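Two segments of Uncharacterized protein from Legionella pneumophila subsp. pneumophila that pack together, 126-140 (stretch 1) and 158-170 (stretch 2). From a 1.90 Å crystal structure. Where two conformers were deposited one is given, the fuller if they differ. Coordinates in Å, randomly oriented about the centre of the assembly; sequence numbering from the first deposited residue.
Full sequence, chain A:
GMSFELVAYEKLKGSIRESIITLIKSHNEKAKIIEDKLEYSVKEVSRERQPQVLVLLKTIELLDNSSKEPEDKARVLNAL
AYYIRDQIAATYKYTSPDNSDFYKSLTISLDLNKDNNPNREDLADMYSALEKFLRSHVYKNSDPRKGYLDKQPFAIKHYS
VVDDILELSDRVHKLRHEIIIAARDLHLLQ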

# COMPACT_ATOMS: atom_id res chain seq x y z
N MSE A 126 6.20 -10.52 -3.24
CA MSE A 126 7.03 -11.05 -2.18
C MSE A 126 7.13 -10.14 -0.97
O MSE A 126 6.89 -10.59 0.17
CB MSE A 126 8.43 -11.40 -2.73
CG MSE A 126 8.35 -12.46 -3.83
SE MSE A 126 9.99 -12.66 -4.89
CE MSE A 126 10.84 -13.27 -3.35
N TYR A 127 7.52 -8.89 -1.19
CA TYR A 127 7.72 -7.99 -0.06
C TYR A 127 6.39 -7.68 0.64
O TYR A 127 6.36 -7.46 1.86
CB TYR A 127 8.35 -6.67 -0.47
CG TYR A 127 9.79 -6.76 -0.94
CD1 TYR A 127 10.65 -7.72 -0.44
CD2 TYR A 127 10.28 -5.85 -1.88
CE1 TYR A 127 11.96 -7.78 -0.88
CE2 TYR A 127 11.58 -5.90 -2.32
CZ TYR A 127 12.42 -6.87 -1.80
OH TYR A 127 13.73 -6.92 -2.23
N SER A 128 5.31 -7.64 -0.11
CA SER A 128 4.01 -7.44 0.51
C SER A 128 3.70 -8.61 1.45
O SER A 128 3.27 -8.41 2.60
CB SER A 128 2.94 -7.24 -0.57
OG SER A 128 1.67 -7.05 0.01
N ALA A 129 3.93 -9.84 0.98
CA ALA A 129 3.64 -11.02 1.78
C ALA A 129 4.52 -11.02 3.01
O ALA A 129 4.06 -11.34 4.11
CB ALA A 129 3.82 -12.34 0.96
N LEU A 130 5.79 -10.63 2.85
CA LEU A 130 6.69 -10.55 3.97
C LEU A 130 6.26 -9.49 4.98
O LEU A 130 6.20 -9.74 6.20
CB LEU A 130 8.11 -10.25 3.48
CG LEU A 130 9.23 -10.16 4.52
CD1 LEU A 130 9.29 -11.41 5.37
CD2 LEU A 130 10.60 -9.99 3.78
N GLU A 131 6.00 -8.27 4.50
CA GLU A 131 5.46 -7.23 5.38
C GLU A 131 4.20 -7.67 6.14
O GLU A 131 4.11 -7.45 7.35
CB GLU A 131 5.19 -5.95 4.61
CG GLU A 131 4.78 -4.80 5.51
CD GLU A 131 3.84 -3.88 4.84
OE1 GLU A 131 4.02 -3.66 3.61
OE2 GLU A 131 2.93 -3.36 5.52
N LYS A 132 3.24 -8.31 5.47
CA LYS A 132 2.03 -8.78 6.15
C LYS A 132 2.39 -9.78 7.26
O LYS A 132 1.89 -9.73 8.41
CB LYS A 132 1.07 -9.46 5.16
CG LYS A 132 0.01 -8.55 4.55
CD LYS A 132 -0.86 -9.34 3.56
CE LYS A 132 -0.64 -8.90 2.10
NZ LYS A 132 -1.28 -7.58 1.78
N PHE A 133 3.25 -10.73 6.90
CA PHE A 133 3.69 -11.73 7.82
C PHE A 133 4.27 -11.10 9.07
O PHE A 133 3.87 -11.44 10.19
CB PHE A 133 4.72 -12.66 7.14
CG PHE A 133 5.47 -13.51 8.08
CD1 PHE A 133 4.95 -14.73 8.51
CD2 PHE A 133 6.73 -13.11 8.52
CE1 PHE A 133 5.69 -15.53 9.38
CE2 PHE A 133 7.46 -13.90 9.39
CZ PHE A 133 6.95 -15.10 9.81
N LEU A 134 5.19 -10.15 8.90
CA LEU A 134 5.78 -9.51 10.08
C LEU A 134 4.74 -8.76 10.95
O LEU A 134 4.76 -8.82 12.19
CB LEU A 134 6.95 -8.57 9.67
CG LEU A 134 8.23 -9.26 9.11
CD1 LEU A 134 9.16 -8.24 8.58
CD2 LEU A 134 8.99 -10.08 10.12
N ARG A 135 3.85 -8.03 10.31
CA ARG A 135 2.77 -7.34 11.03
C ARG A 135 1.92 -8.33 11.83
O ARG A 135 1.52 -8.06 12.96
CB ARG A 135 1.89 -6.55 10.05
CG ARG A 135 2.53 -5.25 9.52
CD ARG A 135 1.44 -4.28 8.93
NE ARG A 135 1.10 -4.58 7.54
CZ ARG A 135 0.02 -5.24 7.12
NH1 ARG A 135 -0.15 -5.47 5.82
NH2 ARG A 135 -0.90 -5.67 7.99
N SER A 136 1.73 -9.53 11.26
CA SER A 136 0.92 -10.55 11.93
C SER A 136 1.60 -11.04 13.21
O SER A 136 0.95 -11.60 14.07
CB SER A 136 0.59 -11.71 10.98
OG SER A 136 1.67 -12.65 10.94
N HIS A 137 2.92 -10.79 13.33
CA HIS A 137 3.70 -11.21 14.48
C HIS A 137 4.22 -10.02 15.26
O HIS A 137 5.04 -10.20 16.13
CB HIS A 137 4.88 -12.12 14.07
CG HIS A 137 4.44 -13.44 13.54
ND1 HIS A 137 3.83 -14.39 14.33
CD2 HIS A 137 4.44 -13.95 12.28
CE1 HIS A 137 3.50 -15.43 13.59
NE2 HIS A 137 3.84 -15.18 12.34
N VAL A 138 3.69 -8.83 14.99
CA VAL A 138 4.00 -7.67 15.81
C VAL A 138 2.73 -7.05 16.45
O VAL A 138 2.72 -6.68 17.61
CB VAL A 138 4.74 -6.60 14.97
CG1 VAL A 138 5.01 -5.35 15.80
CG2 VAL A 138 6.08 -7.19 14.42
N TYR A 139 1.66 -6.93 15.67
CA TYR A 139 0.43 -6.25 16.13
C TYR A 139 -0.75 -7.20 16.31
O TYR A 139 -0.94 -8.14 15.56
CB TYR A 139 0.04 -5.20 15.12
CG TYR A 139 1.17 -4.26 14.76
CD1 TYR A 139 1.68 -3.39 15.70
CD2 TYR A 139 1.71 -4.24 13.48
CE1 TYR A 139 2.68 -2.50 15.37
CE2 TYR A 139 2.71 -3.38 13.15
CZ TYR A 139 3.18 -2.50 14.09
OH TYR A 139 4.20 -1.67 13.78
N LYS A 140 -1.58 -6.90 17.30
CA LYS A 140 -2.89 -7.55 17.41
C LYS A 140 -3.65 -7.41 16.10
O LYS A 140 -3.76 -6.32 15.55
CB LYS A 140 -3.66 -6.94 18.58
CG LYS A 140 -2.87 -7.09 19.90
CD LYS A 140 -3.56 -6.37 21.09
CE LYS A 140 -2.82 -6.66 22.40
NZ LYS A 140 -3.39 -5.94 23.57
N HIS A 158 19.53 -6.01 18.14
CA HIS A 158 20.14 -5.31 17.02
C HIS A 158 19.30 -5.44 15.79
O HIS A 158 19.78 -5.30 14.66
CB HIS A 158 21.58 -5.81 16.78
CG HIS A 158 22.49 -5.49 17.91
ND1 HIS A 158 22.39 -4.30 18.61
CD2 HIS A 158 23.46 -6.21 18.52
CE1 HIS A 158 23.28 -4.30 19.59
NE2 HIS A 158 23.94 -5.44 19.55
N TYR A 159 18.02 -5.71 16.04
CA TYR A 159 17.04 -5.79 14.97
C TYR A 159 15.78 -4.97 15.34
O TYR A 159 15.29 -5.03 16.46
CB TYR A 159 16.66 -7.24 14.71
CG TYR A 159 15.63 -7.40 13.64
CD1 TYR A 159 15.91 -7.08 12.33
CD2 TYR A 159 14.36 -7.88 13.95
CE1 TYR A 159 14.91 -7.20 11.33
CE2 TYR A 159 13.40 -8.03 12.98
CZ TYR A 159 13.67 -7.69 11.67
OH TYR A 159 12.65 -7.84 10.74
N SER A 160 15.27 -4.19 14.38
CA SER A 160 13.99 -3.49 14.54
C SER A 160 12.97 -4.00 13.51
O SER A 160 13.04 -3.65 12.34
CB SER A 160 14.15 -1.99 14.37
OG SER A 160 12.86 -1.35 14.46
N VAL A 161 12.05 -4.85 13.96
CA VAL A 161 11.05 -5.41 13.08
C VAL A 161 10.17 -4.29 12.51
O VAL A 161 9.74 -4.35 11.34
CB VAL A 161 10.24 -6.49 13.80
CG1 VAL A 161 9.38 -5.90 14.98
CG2 VAL A 161 9.33 -7.26 12.85
N VAL A 162 9.93 -3.22 13.28
CA VAL A 162 9.11 -2.13 12.75
C VAL A 162 9.82 -1.38 11.64
O VAL A 162 9.21 -1.03 10.63
CB VAL A 162 8.66 -1.13 13.85
CG1 VAL A 162 7.89 0.03 13.26
CG2 VAL A 162 7.82 -1.84 14.86
N ASP A 163 11.12 -1.14 11.80
CA ASP A 163 11.93 -0.54 10.74
C ASP A 163 11.79 -1.37 9.46
O ASP A 163 11.65 -0.85 8.37
CB ASP A 163 13.40 -0.47 11.13
CG ASP A 163 13.71 0.72 12.03
OD1 ASP A 163 12.87 1.62 12.18
OD2 ASP A 163 14.82 0.74 12.59
N ASP A 164 11.84 -2.68 9.61
CA ASP A 164 11.69 -3.58 8.47
C ASP A 164 10.28 -3.52 7.83
O ASP A 164 10.14 -3.50 6.60
CB ASP A 164 12.04 -5.03 8.89
CG ASP A 164 13.40 -5.47 8.39
OD1 ASP A 164 14.21 -4.64 7.90
OD2 ASP A 164 13.66 -6.68 8.54
N ILE A 165 9.24 -3.46 8.64
CA ILE A 165 7.88 -3.28 8.11
C ILE A 165 7.74 -1.99 7.29
O ILE A 165 7.23 -2.02 6.17
CB ILE A 165 6.86 -3.34 9.22
CG1 ILE A 165 6.75 -4.80 9.69
CG2 ILE A 165 5.45 -2.83 8.75
CD1 ILE A 165 6.22 -4.96 11.10
N LEU A 166 8.24 -0.86 7.82
CA LEU A 166 8.22 0.40 7.09
C LEU A 166 9.02 0.32 5.80
O LEU A 166 8.55 0.76 4.74
CB LEU A 166 8.80 1.53 7.96
CG LEU A 166 7.96 1.84 9.21
CD1 LEU A 166 8.75 2.62 10.20
CD2 LEU A 166 6.68 2.59 8.85
N GLU A 167 10.21 -0.27 5.87
CA GLU A 167 11.05 -0.36 4.69
C GLU A 167 10.36 -1.23 3.62
O GLU A 167 10.31 -0.85 2.45
CB GLU A 167 12.42 -0.93 5.04
CG GLU A 167 13.26 -1.31 3.80
CD GLU A 167 13.70 -0.14 2.97
OE1 GLU A 167 13.97 0.95 3.54
OE2 GLU A 167 13.78 -0.31 1.73
N LEU A 168 9.84 -2.38 4.02
CA LEU A 168 9.16 -3.29 3.11
C LEU A 168 7.95 -2.59 2.49
O LEU A 168 7.67 -2.70 1.28
CB LEU A 168 8.75 -4.58 3.83
CG LEU A 168 9.96 -5.53 4.11
CD1 LEU A 168 9.53 -6.60 5.05
CD2 LEU A 168 10.42 -6.15 2.80
N SER A 169 7.25 -1.84 3.32
CA SER A 169 6.13 -1.07 2.84
C SER A 169 6.57 -0.01 1.84
O SER A 169 5.95 0.18 0.79
CB SER A 169 5.40 -0.47 4.05
OG SER A 169 4.60 0.57 3.64
N ASP A 170 7.70 0.64 2.10
CA ASP A 170 8.19 1.61 1.14
C ASP A 170 8.53 0.96 -0.20
O ASP A 170 8.24 1.52 -1.26
CB ASP A 170 9.42 2.34 1.65
CG ASP A 170 9.14 3.22 2.84
OD1 ASP A 170 7.96 3.58 3.05
OD2 ASP A 170 10.11 3.58 3.54
O HOH W 1 2.62 -1.71 2.79

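No direct hydrogen bond joins the two stretches; one water makes the polar link. Water 1 donates to Glu 131 OE1 at 2.5 Å and also hydrogen-bonds Ser 169 OG, with O to OG at 3.1 Å. Everything else across the contact is packing.

The helices 126-136 and 161-170 run nearly antiparallel, at 153°, and their axes approach to 9.0 Å. The backbones come near where Glu 131 CA lies 5.4 Å from Ile 165 CA. Together the stretches bury 600 Å².

Two leucines interlock the helices, each a knob in a hole of the other. Leu 168 sits among Tyr 127, Leu 130, Glu 131 and Leu 134. Its CD2 lies 3.6 Å from Tyr 127 CD1, and its CD1 lies 3.6 Å from Leu 130 CG. Leu 134 sits among Val 161, Asp 164, Ile 165 and Leu 168. Its CB is 3.8 Å from Ile 165 CG1. Leu 134 CD1 and Leu 168 CD1 meet at 3.9 Å, so the two knobs touch.

The apolar contact continues past helix 126-136. Val 138 CG2 packs 3.6 Å from Val 161 CG1, near the start of the second helix. Tyr 139 begins sideways, but its end comes nearer, and its OH lies 3.8 Å from Val 162 CG2.

Charged side chains also pack through their carbons. Glu 131 CG is 3.9 Å from Ile 165 CG2, and Arg 135 CG is 3.9 Å from the same CG2. Their charged ends pair within the helix: Arg 135 NE forms a salt bridge with Glu 131 OE2 at 3.0 Å.

Stretch 2 has its own polar bonds. Ser 160 caps its helix, with Asp 163 N donating to Ser 160 OG at 3.2 Å. Tyr 159 OH donates to Asp 164 OD2 at 2.7 Å, tying the preceding loop to the helix.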